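Local coordinates for protein putative lipase/esterase (Lactobacillus plantarum WCFS1, PDB 3BXP) that probably hydrolyses carboxylic ester bonds as a lipase or esterase of the alpha/beta-hydrolase fold, its substrate not being established, at residues B[83-86]-B[87-90]; B[58-61]-B[62-65]; B[206-209]-B[210-214]; B[98-101]-B[102-105]. One frame throughout, in Å; residues are numbered along the deposited sequence.

Interaction 1: B[83-86]-B[87-90]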
# COMPACT_ATOMS: atom_id res chain seq x y z
N TYR B 83 -16.01 24.33 1.55
CA TYR B 83 -15.39 24.79 0.34
C TYR B 83 -16.24 25.93 -0.24
O TYR B 83 -17.43 25.98 0.06
CB TYR B 83 -15.29 23.61 -0.65
CG TYR B 83 -14.39 22.46 -0.22
CD1 TYR B 83 -13.02 22.61 -0.22
CD2 TYR B 83 -14.89 21.23 0.21
CE1 TYR B 83 -12.14 21.60 0.16
CE2 TYR B 83 -14.02 20.19 0.63
CZ TYR B 83 -12.66 20.38 0.59
OH TYR B 83 -11.82 19.40 0.98
N PRO B 84 -15.65 26.82 -1.08
CA PRO B 84 -14.26 26.65 -1.51
C PRO B 84 -13.26 27.12 -0.47
O PRO B 84 -12.05 27.06 -0.66
CB PRO B 84 -14.18 27.53 -2.74
CG PRO B 84 -15.08 28.64 -2.44
CD PRO B 84 -16.25 28.03 -1.67
N TRP B 85 -13.77 27.54 0.66
CA TRP B 85 -12.95 28.28 1.64
C TRP B 85 -11.69 27.56 2.11
O TRP B 85 -10.64 28.19 2.20
CB TRP B 85 -13.77 28.72 2.86
CG TRP B 85 -15.18 29.10 2.46
CD1 TRP B 85 -16.33 28.43 2.79
CD2 TRP B 85 -15.58 30.16 1.60
NE1 TRP B 85 -17.40 29.00 2.18
CE2 TRP B 85 -16.97 30.09 1.47
CE3 TRP B 85 -14.89 31.19 0.94
CZ2 TRP B 85 -17.69 30.97 0.68
CZ3 TRP B 85 -15.61 32.10 0.18
CH2 TRP B 85 -17.00 32.00 0.07
N ALA B 86 -11.78 26.27 2.42
CA ALA B 86 -10.62 25.54 2.94
C ALA B 86 -9.44 25.57 1.96
O ALA B 86 -8.31 25.62 2.40
CB ALA B 86 -10.97 24.09 3.33
N LEU B 87 -9.72 25.47 0.67
CA LEU B 87 -8.69 25.50 -0.39
C LEU B 87 -7.95 26.86 -0.43
O LEU B 87 -6.72 26.91 -0.48
CB LEU B 87 -9.31 25.21 -1.77
CG LEU B 87 -9.96 23.86 -1.98
CD1 LEU B 87 -10.68 23.86 -3.32
CD2 LEU B 87 -8.93 22.74 -1.91
N GLN B 88 -8.72 27.94 -0.30
CA GLN B 88 -8.19 29.32 -0.26
C GLN B 88 -7.34 29.52 0.99
O GLN B 88 -6.24 30.08 0.93
CB GLN B 88 -9.35 30.33 -0.38
CG GLN B 88 -10.04 30.22 -1.74
CD GLN B 88 -11.43 30.83 -1.90
OE1 GLN B 88 -12.15 31.10 -0.95
NE2 GLN B 88 -11.84 30.96 -3.14
N GLN B 89 -7.80 28.98 2.12
CA GLN B 89 -7.06 29.07 3.40
C GLN B 89 -5.74 28.30 3.37
O GLN B 89 -4.75 28.74 3.90
CB GLN B 89 -7.92 28.55 4.54
CG GLN B 89 -9.16 29.36 4.82
CD GLN B 89 -10.16 28.68 5.77
OE1 GLN B 89 -10.22 27.44 5.91
NE2 GLN B 89 -10.96 29.52 6.44
N LEU B 90 -5.76 27.15 2.73
CA LEU B 90 -4.55 26.35 2.60
C LEU B 90 -3.59 27.13 1.66
O LEU B 90 -2.41 27.25 1.95
CB LEU B 90 -4.87 24.97 2.06
CG LEU B 90 -3.74 23.98 1.80
CD1 LEU B 90 -2.66 23.98 2.92
CD2 LEU B 90 -4.31 22.57 1.58
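Gln88 lies beside Pro84 and Trp85 on the first turn of helix 85-99, its side chain running the same way as theirs. Its CB sits 3.6 Å from Trp85 O, CG passes 3.9 Å from Pro84 O, and CD stays near that oxygen at 4.0 Å. Beyond CG the chain is extended (chi2 162°), which carries the amide out to the tryptophan: OE1 stops 3.3 Å from Trp85 CE3, with amide and ring planes 60° apart. OE1 is buried and has no polar partner in the model. NE2 lies 4.0 Å from Pro84 CG and donates to the backbone oxygen of Tyr139. With an alanine here, Tyr139 O is likely to lose that donor and a gap to open beside the indole. Elsewhere on the turn, Leu87 CG packs at the edge of the Tyr83 ring, 3.7 Å from CD1, while Tyr83 OH bonds to His121 ND1. Pro84 follows a cis peptide bond, and its O receives weak bonds from Leu87 N and Gln88 N; Gln89 N to Trp85 O is regular, at 2.9 Å and 160°. These features mark the N-terminal turn of an alpha-helix packed against helix 118-129, which follows the probable nucleophile elbow of an alpha/beta-hydrolase.

Interaction 2: B[58-61]-B[62-65]. With PGO (S-1,2-propanediol), chain J.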
# COMPACT_ATOMS: atom_id res chain seq x y z
N ALA B 58 3.20 15.67 14.57
CA ALA B 58 3.93 16.93 14.47
C ALA B 58 5.25 16.80 15.16
O ALA B 58 6.28 17.13 14.61
CB ALA B 58 3.13 18.07 15.08
N THR B 59 5.19 16.24 16.35
CA THR B 59 6.40 16.05 17.20
C THR B 59 7.42 15.18 16.48
O THR B 59 8.61 15.50 16.40
CB THR B 59 5.99 15.45 18.57
OG1 THR B 59 5.10 16.36 19.24
CG2 THR B 59 7.22 15.16 19.48
N ARG B 60 6.95 14.05 15.96
CA ARG B 60 7.80 13.07 15.27
C ARG B 60 8.43 13.71 14.02
O ARG B 60 9.62 13.55 13.76
CB ARG B 60 6.98 11.83 14.90
CG ARG B 60 7.74 10.70 14.19
CD ARG B 60 8.92 10.22 14.99
NE ARG B 60 9.89 9.39 14.26
CZ ARG B 60 11.03 9.85 13.73
NH1 ARG B 60 11.31 11.14 13.75
NH2 ARG B 60 11.88 9.01 13.14
N MSE B 61 7.62 14.44 13.27
CA MSE B 61 8.09 15.01 11.99
C MSE B 61 9.15 16.05 12.27
O MSE B 61 10.20 16.07 11.63
CB MSE B 61 6.94 15.60 11.17
CG MSE B 61 6.08 14.54 10.48
SE MSE B 61 6.80 12.88 9.71
CE MSE B 61 7.10 11.84 11.32
N MSE B 62 8.92 16.87 13.29
CA MSE B 62 9.92 17.87 13.67
C MSE B 62 11.23 17.26 14.09
O MSE B 62 12.28 17.80 13.73
CB MSE B 62 9.40 18.79 14.74
CG MSE B 62 8.25 19.57 14.17
SE MSE B 62 7.72 20.88 15.33
CE MSE B 62 9.20 22.12 15.02
N ALA B 63 11.17 16.15 14.83
CA ALA B 63 12.40 15.51 15.30
C ALA B 63 13.24 15.06 14.12
O ALA B 63 14.46 14.85 14.25
CB ALA B 63 12.09 14.31 16.24
N ALA B 64 12.61 14.94 12.95
CA ALA B 64 13.34 14.61 11.73
C ALA B 64 14.05 15.80 11.07
O ALA B 64 14.81 15.65 10.11
CB ALA B 64 12.42 13.92 10.69
N GLY B 65 13.80 17.00 11.58
CA GLY B 65 14.39 18.24 11.02
C GLY B 65 13.50 19.03 10.08
O GLY B 65 13.92 19.44 8.99
C1 PGO J . 2.94 19.13 18.99
C2 PGO J . 4.32 19.78 19.14
C3 PGO J . 4.91 20.17 17.80
O1 PGO J . 2.32 19.82 17.91
O2 PGO J . 5.26 18.91 19.76
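Ala58 and Met62 are joined by a backbone bond in the last turns of helix 54-63, the crossover helix of a beta-alpha-beta unit between strands 35-41 and 67-72. Both methionines are selenomethionines. Among the main-chain bonds, Met62 N donates to Ala58 O at 3.0 Å and a nearly straight 165°, and Ala63 N donates to Thr59 O at 3.1 Å. The pattern then tightens: Ala64 N makes a bond to Met61 O, three residues back, that is better than its weak one to Arg60 O. It reaches Met61 O from above the carbonyl plane, 61° out of it. Gly65 follows with positive phi, where a CB would collide with the preceding carbonyl oxygen, so the helix is left at a residue without one.

In van der Waals packing, Met62 CG lies 3.2 Å from Ala58 O. Its chi2 is extended, taking SE away from the helix backbone toward the propanediol, while the side chain also touches Thr68 of strand 67-72. Met61 faces elsewhere, packing on Met38 of strand 35-41 and on Pro260 and Leu264 of helix 258-269.

Arg60 contributes a looser contact. Bent at chi2 (57°), its chain brings NH1 forward, toward the C-terminal end of the helix, to 4.1 Å from Ala63 CB, with Ala64 N near the guanidinium plane at the edge.

An S-1,2-propanediol, probably from the crystallisation liquor, rests against this turn: Thr59 OG1, which also bonds to Ala55 O, shares a 2.6 Å hydrogen bond with its O2, and Met62 SE lies 3.8 Å from its C3.

Interaction 3: B[206-209]-B[210-214]. With PGR (R-1,2-propanediol), chain K.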
# COMPACT_ATOMS: atom_id res chain seq x y z
N PRO B 206 -13.86 4.88 5.44
CA PRO B 206 -13.84 3.69 4.56
C PRO B 206 -12.57 3.62 3.71
O PRO B 206 -12.20 4.62 3.07
CB PRO B 206 -15.05 3.93 3.63
CG PRO B 206 -15.97 4.87 4.42
CD PRO B 206 -15.04 5.74 5.23
N PRO B 207 -11.88 2.46 3.69
CA PRO B 207 -10.61 2.36 2.98
C PRO B 207 -10.72 2.55 1.48
O PRO B 207 -9.72 2.87 0.83
CB PRO B 207 -10.11 0.96 3.35
CG PRO B 207 -10.69 0.67 4.59
CD PRO B 207 -12.07 1.29 4.56
N ILE B 208 -11.93 2.42 0.94
CA ILE B 208 -12.12 2.64 -0.48
C ILE B 208 -11.66 4.04 -0.88
O ILE B 208 -11.35 4.32 -2.05
CB ILE B 208 -13.59 2.43 -0.88
CG1 ILE B 208 -13.72 2.27 -2.39
CG2 ILE B 208 -14.43 3.52 -0.33
CD1 ILE B 208 -13.05 1.01 -3.00
N ASN B 209 -11.65 4.95 0.07
CA ASN B 209 -11.22 6.32 -0.20
C ASN B 209 -9.76 6.34 -0.66
O ASN B 209 -9.41 6.96 -1.66
CB ASN B 209 -11.38 7.18 1.06
CG ASN B 209 -12.81 7.67 1.27
OD1 ASN B 209 -13.25 8.59 0.62
ND2 ASN B 209 -13.51 7.09 2.27
N SER B 210 -8.88 5.73 0.11
CA SER B 210 -7.47 5.79 -0.27
C SER B 210 -7.23 5.00 -1.57
O SER B 210 -6.39 5.37 -2.38
CB SER B 210 -6.54 5.35 0.87
OG SER B 210 -6.85 4.04 1.33
N LEU B 211 -7.94 3.89 -1.74
CA LEU B 211 -7.80 3.06 -2.94
C LEU B 211 -8.16 3.91 -4.16
O LEU B 211 -7.54 3.83 -5.20
CB LEU B 211 -8.74 1.84 -2.87
CG LEU B 211 -8.30 0.76 -1.89
CD1 LEU B 211 -9.47 -0.17 -1.56
CD2 LEU B 211 -7.09 -0.07 -2.45
N LYS B 212 -9.19 4.71 -4.02
CA LYS B 212 -9.65 5.57 -5.12
C LYS B 212 -8.58 6.63 -5.49
O LYS B 212 -8.26 6.81 -6.67
CB LYS B 212 -10.96 6.28 -4.75
CG LYS B 212 -12.16 5.41 -4.79
CD LYS B 212 -13.36 6.06 -4.09
CE LYS B 212 -14.70 5.43 -4.42
NZ LYS B 212 -15.33 6.07 -5.66
N TYR B 213 -8.00 7.30 -4.51
CA TYR B 213 -6.97 8.33 -4.81
C TYR B 213 -5.72 7.65 -5.42
O TYR B 213 -5.11 8.11 -6.40
CB TYR B 213 -6.60 9.08 -3.53
CG TYR B 213 -5.81 10.31 -3.82
CD1 TYR B 213 -6.36 11.34 -4.53
CD2 TYR B 213 -4.49 10.44 -3.41
CE1 TYR B 213 -5.64 12.50 -4.84
CE2 TYR B 213 -3.75 11.58 -3.72
CZ TYR B 213 -4.33 12.61 -4.42
OH TYR B 213 -3.58 13.75 -4.73
N VAL B 214 -5.28 6.55 -4.83
CA VAL B 214 -4.10 5.84 -5.33
C VAL B 214 -4.32 5.32 -6.76
O VAL B 214 -3.44 5.43 -7.60
CB VAL B 214 -3.63 4.74 -4.36
CG1 VAL B 214 -2.42 3.95 -4.91
CG2 VAL B 214 -3.28 5.41 -2.97
C1 PGR K . -13.26 -0.67 1.60
C2 PGR K . -13.89 -1.69 0.64
C3 PGR K . -14.95 -2.54 1.35
O1 PGR K . -14.05 0.51 1.91
O2 PGR K . -14.50 -1.14 -0.55
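Pro207 O takes two backbone donors at the start of helix 208-219: Leu211 N at 3.3 Å, in the carbonyl plane and straight at 170°, and Ser210 N through a weak, bent bond. One residue earlier, Pro206 O is gripped by both nitrogens of Asn209. The side-chain ND2 comes to 2.9 Å from Pro206 O, on a lone pair and with the oxygen close to the amide plane, which should hold the amide flat; OD1 meanwhile accepts from the backbone of Ile158 and Asp159.

Ile208 CG1 stands anti to the backbone N (chi1 -164°), which sends CD1 to 4.0 Å from Leu211 CD1, the two side chains crossing at about a right angle. The same CG1 lies 3.9 Å from Lys212 CE, whose NZ forms a salt bridge with Asp159. Lys212 CG itself runs 3.1 Å from Ile208 O, which accepts from Lys212 N. Cutting Ile208 back to alanine is likely to open a gap beside Leu211 CD1 and leave the lysine's aliphatic chain freer to move. O1 of an R-1,2-propanediol, probably from the crystallisation liquor, accepts a weak bond from Ile208 N, and the molecule is also hydrogen-bonded to Gln215 NE2 of the second subunit, a residue that packs on Ile208 and Leu211. This is the N-terminal turn of a beta-alpha-beta crossover helix, between strands 194-199 and 224-229, at the subunit interface.

Interaction 4: B[98-101]-B[102-105]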
# COMPACT_ATOMS: atom_id res chain seq x y z
N THR B 98 5.64 31.47 3.04
CA THR B 98 6.66 32.08 2.20
C THR B 98 7.10 33.43 2.76
O THR B 98 8.26 33.79 2.68
CB THR B 98 6.29 32.21 0.69
OG1 THR B 98 5.24 33.15 0.47
CG2 THR B 98 5.93 30.88 0.10
N THR B 99 6.17 34.19 3.33
CA THR B 99 6.48 35.48 3.81
C THR B 99 7.37 35.32 5.05
O THR B 99 8.04 36.28 5.42
CB THR B 99 5.24 36.37 4.15
OG1 THR B 99 4.58 35.86 5.30
CG2 THR B 99 4.25 36.47 2.96
N GLN B 100 7.33 34.14 5.71
CA GLN B 100 8.14 33.88 6.92
C GLN B 100 9.43 33.15 6.66
O GLN B 100 10.12 32.73 7.61
CB GLN B 100 7.32 33.01 7.89
CG GLN B 100 6.03 33.64 8.24
CD GLN B 100 6.22 34.93 9.02
OE1 GLN B 100 6.97 34.95 10.00
NE2 GLN B 100 5.59 36.00 8.57
N ALA B 101 9.73 32.92 5.39
CA ALA B 101 10.80 32.00 5.02
C ALA B 101 12.16 32.49 5.51
O ALA B 101 12.99 31.66 5.94
CB ALA B 101 10.82 31.69 3.53
N SER B 102 12.42 33.81 5.39
CA SER B 102 13.71 34.37 5.86
C SER B 102 13.78 34.48 7.38
O SER B 102 14.84 34.25 7.99
CB SER B 102 14.01 35.71 5.20
OG SER B 102 14.40 35.47 3.87
N ALA B 103 12.66 34.83 7.99
CA ALA B 103 12.57 35.01 9.45
C ALA B 103 12.80 33.72 10.20
O ALA B 103 13.39 33.72 11.28
CB ALA B 103 11.18 35.60 9.86
N HIS B 104 12.32 32.60 9.65
CA HIS B 104 12.43 31.31 10.38
C HIS B 104 13.15 30.22 9.62
O HIS B 104 13.20 29.09 10.08
CB HIS B 104 11.06 30.81 10.81
CG HIS B 104 10.41 31.72 11.77
ND1 HIS B 104 10.90 31.87 13.05
CD2 HIS B 104 9.40 32.61 11.64
CE1 HIS B 104 10.19 32.80 13.68
NE2 HIS B 104 9.28 33.26 12.84
N HIS B 105 13.65 30.59 8.44
CA HIS B 105 14.56 29.75 7.64
C HIS B 105 13.83 28.53 7.14
O HIS B 105 14.02 27.44 7.60
CB HIS B 105 15.77 29.38 8.47
CG HIS B 105 16.37 30.56 9.19
ND1 HIS B 105 16.84 31.68 8.54
CD2 HIS B 105 16.55 30.78 10.51
CE1 HIS B 105 17.29 32.54 9.44
NE2 HIS B 105 17.13 32.01 10.65
O HOH W 1 10.62 36.14 6.10
O HOH W 2 6.85 34.81 12.75
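A short, weakly bonded helical turn just after helix 85-99 brings Gln100 and His104 side by side on the protein surface. The firm backbone link is His104 N to Gln100 O, 3.0 Å with 149° at the hydrogen. His105 N then reaches Ala101 O at 2.8 Å, but through a weak, bent bond; His105 has positive phi, which takes the chain out of the helix. Between the side chains, Gln100 OE1 lies at the edge of the imidazole and in its plane, 3.8 Å from His104 CD2, with amide and ring planes 32° apart. Bending at chi2 (-65°) turns the amide of Gln100 alongside the ring. Water 2 bridges the pair: it donates to Gln100 OE1 at 2.8 Å and lies 2.9 Å from His104 NE2, also in the ring plane. The other end of the amide, NE2, makes a weak bond to Thr99 OG1. Water 1 spans the break in the helix, donating to Thr99 O at 2.7 Å and accepting from Ala103 N at 3.1 Å. Around this turn, His104 stacks on the ring of Trp22 and touches Gln3 and Glu5 of strand 2-9, while His105 makes backbone hydrogen bonds with Tyr35 of strand 35-41.

All four contacts are local turns of helices around the central mixed sheet, and none touches another. Interactions 1 and 4 mark the start and the far end of helix 85-99, their centres 22 Å apart. Interaction 2 comes within about 8 Å of interaction 4 at nearest atoms, but lies across the chain's centre from interaction 1. Interactions 3 and 4 are the most widely separated, 35 Å between centres. Tyr83 of interaction 1 lies near, without touching, a GxSxG sequence that is probably the nucleophile elbow, and the Trp85 side chain is about 3 Å from a bound HEPES molecule. Interactions 2 and 3 each hold a propanediol; all three molecules probably come from the crystallisation liquor. Interaction 3 alone meets the second subunit.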